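Local coordinates for biliverdin reductase (PDB 5B3T), which reduces biliverdin, the open-chain tetrapyrrole of heme breakdown, probably by hydride transfer from NADPH bound to a Rossmann-fold domain, at residues Leu109-Gly114 and Ala314-Asp319; Gln85-Ile90 and Glu104-Leu109; Glu134-Val139 and Val263-Arg268. One frame throughout, in Å; residues are numbered along the deposited sequence.

Contact 1: residues Leu109-Gly114 and Ala314-Asp319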
loop_
_atom_site.group_PDB
_atom_site.type_symbol
_atom_site.label_atom_id
_atom_site.label_comp_id
_atom_site.label_asym_id
_atom_site.label_seq_id
_atom_site.Cartn_x
_atom_site.Cartn_y
_atom_site.Cartn_z
ATOM N N LEU A 109 -1.775 -5.395 -11.022
ATOM C CA LEU A 109 -0.424 -5.592 -11.538
ATOM C C LEU A 109 -0.077 -4.607 -12.649
ATOM O O LEU A 109 1.104 -4.299 -12.848
ATOM C CB LEU A 109 -0.263 -7.026 -12.046
ATOM C CG LEU A 109 -0.280 -8.136 -10.994
ATOM C CD1 LEU A 109 -0.464 -9.497 -11.652
ATOM C CD2 LEU A 109 1.004 -8.101 -10.180
ATOM N N THR A 110 -1.071 -4.124 -13.392
ATOM C CA THR A 110 -0.837 -3.198 -14.492
ATOM C C THR A 110 -1.890 -2.101 -14.463
ATOM O O THR A 110 -2.982 -2.283 -13.921
ATOM C CB THR A 110 -0.877 -3.894 -15.865
ATOM O OG1 THR A 110 -2.220 -4.298 -16.159
ATOM C CG2 THR A 110 0.029 -5.116 -15.891
ATOM N N TYR A 111 -1.543 -0.958 -15.062
ATOM C CA TYR A 111 -2.493 0.143 -15.196
ATOM C C TYR A 111 -3.762 -0.307 -15.909
ATOM O O TYR A 111 -4.871 0.087 -15.529
ATOM C CB TYR A 111 -1.832 1.303 -15.945
ATOM C CG TYR A 111 -2.653 2.570 -16.026
ATOM C CD1 TYR A 111 -2.638 3.497 -14.993
ATOM C CD2 TYR A 111 -3.425 2.849 -17.147
ATOM C CE1 TYR A 111 -3.381 4.662 -15.067
ATOM C CE2 TYR A 111 -4.169 4.014 -17.230
ATOM C CZ TYR A 111 -4.145 4.914 -16.188
ATOM O OH TYR A 111 -4.886 6.070 -16.269
ATOM N N ALA A 112 -3.617 -1.143 -16.941
ATOM C CA ALA A 112 -4.777 -1.618 -17.690
ATOM C C ALA A 112 -5.729 -2.409 -16.801
ATOM O O ALA A 112 -6.951 -2.241 -16.886
ATOM C CB ALA A 112 -4.322 -2.468 -18.875
ATOM N N MET A 113 -5.191 -3.281 -15.945
ATOM C CA MET A 113 -6.047 -4.018 -15.022
ATOM C C MET A 113 -6.703 -3.080 -14.016
ATOM O O MET A 113 -7.891 -3.228 -13.704
ATOM C CB MET A 113 -5.243 -5.102 -14.307
ATOM C CG MET A 113 -6.067 -5.957 -13.361
ATOM S SD MET A 113 -7.389 -6.851 -14.202
ATOM C CE MET A 113 -7.786 -8.099 -12.978
ATOM N N GLY A 114 -5.950 -2.100 -13.510
ATOM C CA GLY A 114 -6.536 -1.132 -12.597
ATOM C C GLY A 114 -7.674 -0.355 -13.228
ATOM O O GLY A 114 -8.683 -0.074 -12.576
ATOM N N ALA A 314 -0.081 5.979 -9.045
ATOM C CA ALA A 314 0.985 5.174 -8.459
ATOM C C ALA A 314 1.218 3.911 -9.278
ATOM O O ALA A 314 2.361 3.477 -9.460
ATOM C CB ALA A 314 0.642 4.824 -7.011
ATOM N N LEU A 315 0.137 3.321 -9.792
ATOM C CA LEU A 315 0.256 2.166 -10.672
ATOM C C LEU A 315 0.941 2.542 -11.981
ATOM O O LEU A 315 1.773 1.786 -12.493
ATOM C CB LEU A 315 -1.134 1.576 -10.919
ATOM C CG LEU A 315 -1.339 0.284 -11.711
ATOM C CD1 LEU A 315 -0.300 -0.773 -11.358
ATOM C CD2 LEU A 315 -2.751 -0.234 -11.451
ATOM N N GLU A 316 0.611 3.715 -12.531
ATOM C CA GLU A 316 1.282 4.176 -13.744
ATOM C C GLU A 316 2.775 4.360 -13.510
ATOM O O GLU A 316 3.596 3.963 -14.346
ATOM C CB GLU A 316 0.654 5.482 -14.238
ATOM C CG GLU A 316 1.388 6.109 -15.418
ATOM C CD GLU A 316 0.761 7.414 -15.886
ATOM O OE1 GLU A 316 -0.456 7.602 -15.683
ATOM O OE2 GLU A 316 1.489 8.254 -16.457
ATOM N N VAL A 317 3.147 4.955 -12.375
ATOM C CA VAL A 317 4.560 5.159 -12.065
ATOM C C VAL A 317 5.278 3.821 -11.938
ATOM O O VAL A 317 6.427 3.673 -12.372
ATOM C CB VAL A 317 4.708 6.008 -10.789
ATOM C CG1 VAL A 317 6.164 6.070 -10.356
ATOM C CG2 VAL A 317 4.160 7.405 -11.020
ATOM N N ALA A 318 4.613 2.824 -11.348
ATOM C CA ALA A 318 5.225 1.505 -11.207
ATOM C C ALA A 318 5.424 0.838 -12.563
ATOM O O ALA A 318 6.472 0.231 -12.814
ATOM C CB ALA A 318 4.376 0.625 -10.291
ATOM N N ASP A 319 4.428 0.932 -13.449
ATOM C CA ASP A 319 4.595 0.424 -14.809
ATOM C C ASP A 319 5.770 1.096 -15.504
ATOM O O ASP A 319 6.572 0.435 -16.172
ATOM C CB ASP A 319 3.315 0.634 -15.620
ATOM C CG ASP A 319 2.174 -0.239 -15.151
ATOM O OD1 ASP A 319 2.430 -1.203 -14.403
ATOM O OD2 ASP A 319 1.021 0.022 -15.554
#

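Contact 2: residues Gln85-Ile90 and Glu104-Leu109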
loop_
_atom_site.group_PDB
_atom_site.type_symbol
_atom_site.label_atom_id
_atom_site.label_comp_id
_atom_site.label_asym_id
_atom_site.label_seq_id
_atom_site.Cartn_x
_atom_site.Cartn_y
_atom_site.Cartn_z
ATOM N N GLN A 85 0.506 -10.350 -5.549
ATOM C CA GLN A 85 0.073 -10.766 -6.881
ATOM C C GLN A 85 -1.437 -10.968 -6.959
ATOM O O GLN A 85 -2.027 -10.810 -8.032
ATOM C CB GLN A 85 0.803 -12.050 -7.281
ATOM C CG GLN A 85 0.546 -12.504 -8.714
ATOM C CD GLN A 85 1.289 -13.779 -9.067
ATOM O OE1 GLN A 85 1.479 -14.656 -8.222
ATOM N NE2 GLN A 85 1.713 -13.890 -10.322
ATOM N N LEU A 86 -2.077 -11.297 -5.837
ATOM C CA LEU A 86 -3.479 -11.702 -5.840
ATOM C C LEU A 86 -4.464 -10.540 -5.899
ATOM O O LEU A 86 -5.641 -10.772 -6.200
ATOM C CB LEU A 86 -3.782 -12.539 -4.594
ATOM C CG LEU A 86 -3.108 -13.904 -4.473
ATOM C CD1 LEU A 86 -3.504 -14.575 -3.167
ATOM C CD2 LEU A 86 -3.488 -14.773 -5.660
ATOM N N HIS A 87 -4.024 -9.308 -5.638
ATOM C CA HIS A 87 -4.969 -8.229 -5.350
ATOM C C HIS A 87 -5.883 -7.939 -6.536
ATOM O O HIS A 87 -7.099 -7.794 -6.370
ATOM C CB HIS A 87 -4.213 -6.974 -4.921
ATOM C CG HIS A 87 -3.878 -6.949 -3.464
ATOM N ND1 HIS A 87 -3.719 -5.778 -2.756
ATOM C CD2 HIS A 87 -3.680 -7.955 -2.580
ATOM C CE1 HIS A 87 -3.435 -6.064 -1.498
ATOM N NE2 HIS A 87 -3.405 -7.378 -1.365
ATOM N N GLY A 88 -5.318 -7.855 -7.740
ATOM C CA GLY A 88 -6.137 -7.561 -8.906
ATOM C C GLY A 88 -7.139 -8.656 -9.218
ATOM O O GLY A 88 -8.301 -8.377 -9.527
ATOM N N ALA A 89 -6.706 -9.917 -9.141
ATOM C CA ALA A 89 -7.598 -11.030 -9.456
ATOM C C ALA A 89 -8.712 -11.160 -8.425
ATOM O O ALA A 89 -9.863 -11.448 -8.777
ATOM C CB ALA A 89 -6.802 -12.333 -9.552
ATOM N N ILE A 90 -8.393 -10.954 -7.146
ATOM C CA ILE A 90 -9.417 -11.040 -6.110
ATOM C C ILE A 90 -10.406 -9.888 -6.242
ATOM O O ILE A 90 -11.617 -10.069 -6.069
ATOM C CB ILE A 90 -8.768 -11.076 -4.714
ATOM C CG1 ILE A 90 -7.870 -12.306 -4.572
ATOM C CG2 ILE A 90 -9.831 -11.102 -3.629
ATOM C CD1 ILE A 90 -7.187 -12.404 -3.223
ATOM N N GLU A 104 -5.995 -2.583 0.500
ATOM C CA GLU A 104 -4.709 -1.973 0.782
ATOM C C GLU A 104 -3.872 -2.074 -0.485
ATOM O O GLU A 104 -3.756 -3.157 -1.065
ATOM C CB GLU A 104 -4.015 -2.678 1.949
ATOM C CG GLU A 104 -2.708 -2.029 2.391
ATOM C CD GLU A 104 -2.922 -0.711 3.117
ATOM O OE1 GLU A 104 -4.078 -0.410 3.483
ATOM O OE2 GLU A 104 -1.933 0.019 3.331
ATOM N N TYR A 105 -3.332 -0.945 -0.935
ATOM C CA TYR A 105 -2.513 -0.905 -2.145
ATOM C C TYR A 105 -1.471 -2.025 -2.090
ATOM O O TYR A 105 -0.883 -2.259 -1.039
ATOM C CB TYR A 105 -1.844 0.462 -2.289
ATOM C CG TYR A 105 -1.207 0.689 -3.635
ATOM C CD1 TYR A 105 -1.953 1.166 -4.705
ATOM C CD2 TYR A 105 0.139 0.414 -3.843
ATOM C CE1 TYR A 105 -1.376 1.369 -5.941
ATOM C CE2 TYR A 105 0.723 0.610 -5.078
ATOM C CZ TYR A 105 -0.037 1.089 -6.123
ATOM O OH TYR A 105 0.543 1.289 -7.354
ATOM N N PRO A 106 -1.226 -2.720 -3.216
ATOM C CA PRO A 106 -1.543 -2.468 -4.629
ATOM C C PRO A 106 -2.987 -2.675 -5.067
ATOM O O PRO A 106 -3.738 -3.451 -4.473
ATOM C CB PRO A 106 -0.648 -3.472 -5.353
ATOM C CG PRO A 106 -0.611 -4.630 -4.426
ATOM C CD PRO A 106 -0.593 -4.040 -3.038
ATOM N N LEU A 107 -3.352 -1.973 -6.143
ATOM C CA LEU A 107 -4.656 -2.149 -6.769
ATOM C C LEU A 107 -4.637 -3.289 -7.782
ATOM O O LEU A 107 -5.577 -4.091 -7.833
ATOM C CB LEU A 107 -5.089 -0.841 -7.437
ATOM C CG LEU A 107 -6.205 -0.859 -8.486
ATOM C CD1 LEU A 107 -7.514 -1.349 -7.888
ATOM C CD2 LEU A 107 -6.374 0.536 -9.082
ATOM N N ALA A 108 -3.582 -3.381 -8.587
ATOM C CA ALA A 108 -3.486 -4.394 -9.633
ATOM C C ALA A 108 -2.037 -4.463 -10.105
ATOM O O ALA A 108 -1.180 -3.691 -9.662
ATOM C CB ALA A 108 -4.435 -4.090 -10.794
ATOM N N LEU A 109 -1.775 -5.395 -11.022
ATOM C CA LEU A 109 -0.424 -5.592 -11.538
ATOM C C LEU A 109 -0.077 -4.607 -12.649
ATOM O O LEU A 109 1.104 -4.299 -12.848
ATOM C CB LEU A 109 -0.263 -7.026 -12.046
ATOM C CG LEU A 109 -0.280 -8.136 -10.994
ATOM C CD1 LEU A 109 -0.464 -9.497 -11.652
ATOM C CD2 LEU A 109 1.004 -8.101 -10.180
#

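Contact 3: residues Glu134-Val139 and Val263-Arg268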
loop_
_atom_site.group_PDB
_atom_site.type_symbol
_atom_site.label_atom_id
_atom_site.label_comp_id
_atom_site.label_asym_id
_atom_site.label_seq_id
_atom_site.Cartn_x
_atom_site.Cartn_y
_atom_site.Cartn_z
ATOM N N GLU A 134 -0.655 1.163 5.511
ATOM C CA GLU A 134 0.191 0.284 6.313
ATOM C C GLU A 134 1.660 0.680 6.215
ATOM O O GLU A 134 2.385 0.657 7.217
ATOM C CB GLU A 134 -0.010 -1.169 5.880
ATOM C CG GLU A 134 0.671 -2.192 6.775
ATOM C CD GLU A 134 2.121 -2.428 6.402
ATOM O OE1 GLU A 134 2.468 -2.239 5.218
ATOM O OE2 GLU A 134 2.914 -2.794 7.297
ATOM N N LEU A 135 2.117 1.046 5.020
ATOM C CA LEU A 135 3.504 1.459 4.816
ATOM C C LEU A 135 3.615 2.958 5.076
ATOM O O LEU A 135 3.233 3.779 4.237
ATOM C CB LEU A 135 3.971 1.106 3.408
ATOM C CG LEU A 135 5.404 1.524 3.061
ATOM C CD1 LEU A 135 6.411 0.775 3.926
ATOM C CD2 LEU A 135 5.694 1.315 1.577
ATOM N N LEU A 136 4.131 3.313 6.255
ATOM C CA LEU A 136 4.503 4.691 6.583
ATOM C C LEU A 136 3.327 5.656 6.458
ATOM O O LEU A 136 3.508 6.826 6.108
ATOM C CB LEU A 136 5.671 5.159 5.711
ATOM C CG LEU A 136 6.995 4.425 5.924
ATOM C CD1 LEU A 136 8.002 4.832 4.866
ATOM C CD2 LEU A 136 7.543 4.711 7.314
ATOM N N GLY A 137 2.114 5.179 6.746
ATOM C CA GLY A 137 0.939 6.023 6.585
ATOM C C GLY A 137 0.973 7.259 7.463
ATOM O O GLY A 137 0.614 8.354 7.023
ATOM N N GLY A 138 1.397 7.102 8.717
ATOM C CA GLY A 138 1.538 8.260 9.583
ATOM C C GLY A 138 2.584 9.236 9.078
ATOM O O GLY A 138 2.373 10.450 9.098
ATOM N N VAL A 139 3.719 8.716 8.604
ATOM C CA VAL A 139 4.774 9.579 8.078
ATOM C C VAL A 139 4.283 10.344 6.854
ATOM O O VAL A 139 4.619 11.520 6.668
ATOM C CB VAL A 139 6.036 8.750 7.766
ATOM C CG1 VAL A 139 7.015 9.559 6.925
ATOM C CG2 VAL A 139 6.700 8.297 9.056
ATOM N N VAL A 263 13.371 9.382 9.884
ATOM C CA VAL A 263 14.104 8.149 10.137
ATOM C C VAL A 263 13.127 7.201 10.814
ATOM O O VAL A 263 12.771 7.394 11.983
ATOM C CB VAL A 263 15.348 8.382 11.004
ATOM C CG1 VAL A 263 16.077 7.066 11.251
ATOM C CG2 VAL A 263 16.271 9.406 10.353
ATOM N N GLY A 264 12.688 6.181 10.086
ATOM C CA GLY A 264 11.578 5.383 10.573
ATOM C C GLY A 264 10.356 6.269 10.699
ATOM O O GLY A 264 10.040 7.059 9.802
ATOM N N GLU A 265 9.664 6.159 11.831
ATOM C CA GLU A 265 8.529 7.021 12.134
ATOM C C GLU A 265 8.931 8.269 12.916
ATOM O O GLU A 265 8.080 8.880 13.573
ATOM C CB GLU A 265 7.462 6.239 12.905
ATOM C CG GLU A 265 6.762 5.158 12.089
ATOM C CD GLU A 265 7.605 3.905 11.919
ATOM O OE1 GLU A 265 8.639 3.784 12.609
ATOM O OE2 GLU A 265 7.232 3.041 11.098
ATOM N N THR A 266 10.201 8.662 12.857
ATOM C CA THR A 266 10.715 9.818 13.579
ATOM C C THR A 266 10.989 10.942 12.591
ATOM O O THR A 266 11.683 10.733 11.594
ATOM C CB THR A 266 11.997 9.460 14.336
ATOM O OG1 THR A 266 11.704 8.495 15.355
ATOM C CG2 THR A 266 12.607 10.696 14.972
ATOM N N GLY A 267 10.457 12.133 12.871
ATOM C CA GLY A 267 10.584 13.224 11.923
ATOM C C GLY A 267 11.070 14.539 12.498
ATOM O O GLY A 267 10.736 14.897 13.631
ATOM N N ARG A 268 11.838 15.286 11.707
ATOM C CA ARG A 268 12.354 16.579 12.156
ATOM C C ARG A 268 12.465 17.631 11.046
ATOM O O ARG A 268 13.063 17.385 9.999
ATOM C CB ARG A 268 13.712 16.400 12.840
ATOM C CG ARG A 268 13.820 15.141 13.686
ATOM C CD ARG A 268 15.254 14.891 14.122
ATOM N NE ARG A 268 16.163 14.791 12.985
ATOM C CZ ARG A 268 17.197 15.602 12.781
ATOM N NH1 ARG A 268 17.457 16.578 13.641
ATOM N NH2 ARG A 268 17.971 15.438 11.717
#

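Contact 1: residues Leu109-Gly114 and Ala314-Asp319
Asp319 and Leu315, one turn apart on helix 309-325, meet the first turn of helix 111-124. Asp319 has CG beside its own backbone N (chi1 -69°), which brings the carboxylate to that helix start. There OD2, through its syn lone pair, accepts from Tyr111 N at 2.8 Å, with 152° at the hydrogen. Leu315, with CG anti to its backbone N, lays its branched end, CG and both methyls, against the backbone of Thr110 and Tyr111: CG is 3.6 Å from Tyr111 N, while CD2 lies 3.2 Å from Thr110 O, a snug fit. A side chain on Gly114 would collide with this same methyl. Tyr111 and Glu316, both with CG anti to N, run side by side, pointing the same way; the ring atom CD1 of Tyr111 comes 3.9 Å from CB of Glu316, and ring and carboxylate planes are almost perpendicular (89°). Thr110 N-caps helix 111-124, its OG1 accepting from Met113 N at 3.1 Å. Thr110 and Asp319 thus each receive one first-turn N-H, and the carboxylate is probably favoured as an anion by the helix dipole. It is a helix-start contact across the interface of the nucleotide-binding Rossmann domain and the C-terminal alpha/beta domain.

Contact 2: residues Gln85-Ile90 and Glu104-Leu109
Glu104 closes strand 100-104, and its carbonyl O faces the imidazole edge of His87, 3.0 Å from CE1. In Tyr105, like His87 an NADP(+)-binding residue, CB leads away from helix 87-96; CB of Pro106 lies over one ring face, toward the rim. Pro106 follows a cis peptide bond and carries the main link: its O accepts from His87 ND1 at 2.9 Å and 158°, on an in-plane lone pair and 7° out of the imidazole plane. Its ring crosses the His87 side chain at about a right angle, CD 3.6 Å from ND1. Glu104-Tyr105-Pro106 stands where Gfo/Idh/MocA enzymes commonly have Glu-Lys-Pro with a cis proline, after a Rossmann strand. With NE2 hydrogen-bonded to Thr82 N, the histidine is tied at both nitrogens, consistent with a neutral ring protonated at ND1; an alanine here would lose both bonds and would probably loosen the hold on the cis-proline loop. CB of Leu107 leads away, but Leu107 O approaches Gly88 CA at 3.7 Å. At Ala108 the CA traces come nearest, Ala108 CA to Gly88 CA 4.2 Å, where a side chain on the glycine would crowd the alanine methyl. Leu109 swings CD1 back to within 4.3 Å of Gln85 CG.

Contact 3: residues Glu134-Val139 and Val263-Arg268
The carboxylate of Glu265 is the flat side-chain group that enters this contact. The Leu136 methyl CD2 stands above one of its faces, displaced beyond OE2, at 4.1 Å from that oxygen. The same OE2 forms a salt bridge with Arg249 of strand 248-255, so the leucine meets a carboxylate already paired with a charge. Glu265 has CG beside its backbone N and bends at chi2 (77°), carrying OE2 to Arg249 and beside the Leu136 methyl, and the two side chains cross at about a right angle. Leu136, at the N-cap position with a left-handed backbone conformation, also touches Tyr158 and Arg188. Val139, in the first turn of the helix, is the other point of contact: with CG2 anti to its carbonyl carbon, this methyl reaches the peptide following Gly264, 3.6 Å from Gly264 O and 3.8 Å from Glu265 CA. The valine also packs on Phe262 of strand 258-263. Val263 to Thr266 form a type II' turn, closed by backbone bonds of 2.8 Å from Val263 N to Thr266 O and 3.0 Å from Thr266 N to Val263 O. It is the two-residue link of a beta hairpin, and Gly264 takes the positive phi (62°) of its first corner. With methyls against backbone and carboxylate and no directional bonds, the join would probably tolerate small shifts between helix start and hairpin tip.

Overall arrangement
Contacts 1 and 2 adjoin, their centres about 10 Å apart; they share Leu109, and the Tyr105 hydroxyl lies against helix 309-325. Contact 2 stays within the Rossmann domain, at the C-terminal end of its parallel sheet, and closes before contact 1 opens, the latter reaching the last helix. Contact 3, nested inside the loop that contact 1 closes, lies about 25 Å from contact 1 and 24 Å from contact 2 between centres, where helix 137-146 meets the mixed sheet. A probable hydrogen bond of 2.8 Å, Glu104 OE2 to Glu134 N, still ties it to contact 2. Two residues that bind NADP(+), absent from this apo chain, lie in contact 2, so the nucleotide site adjoins the domain junction.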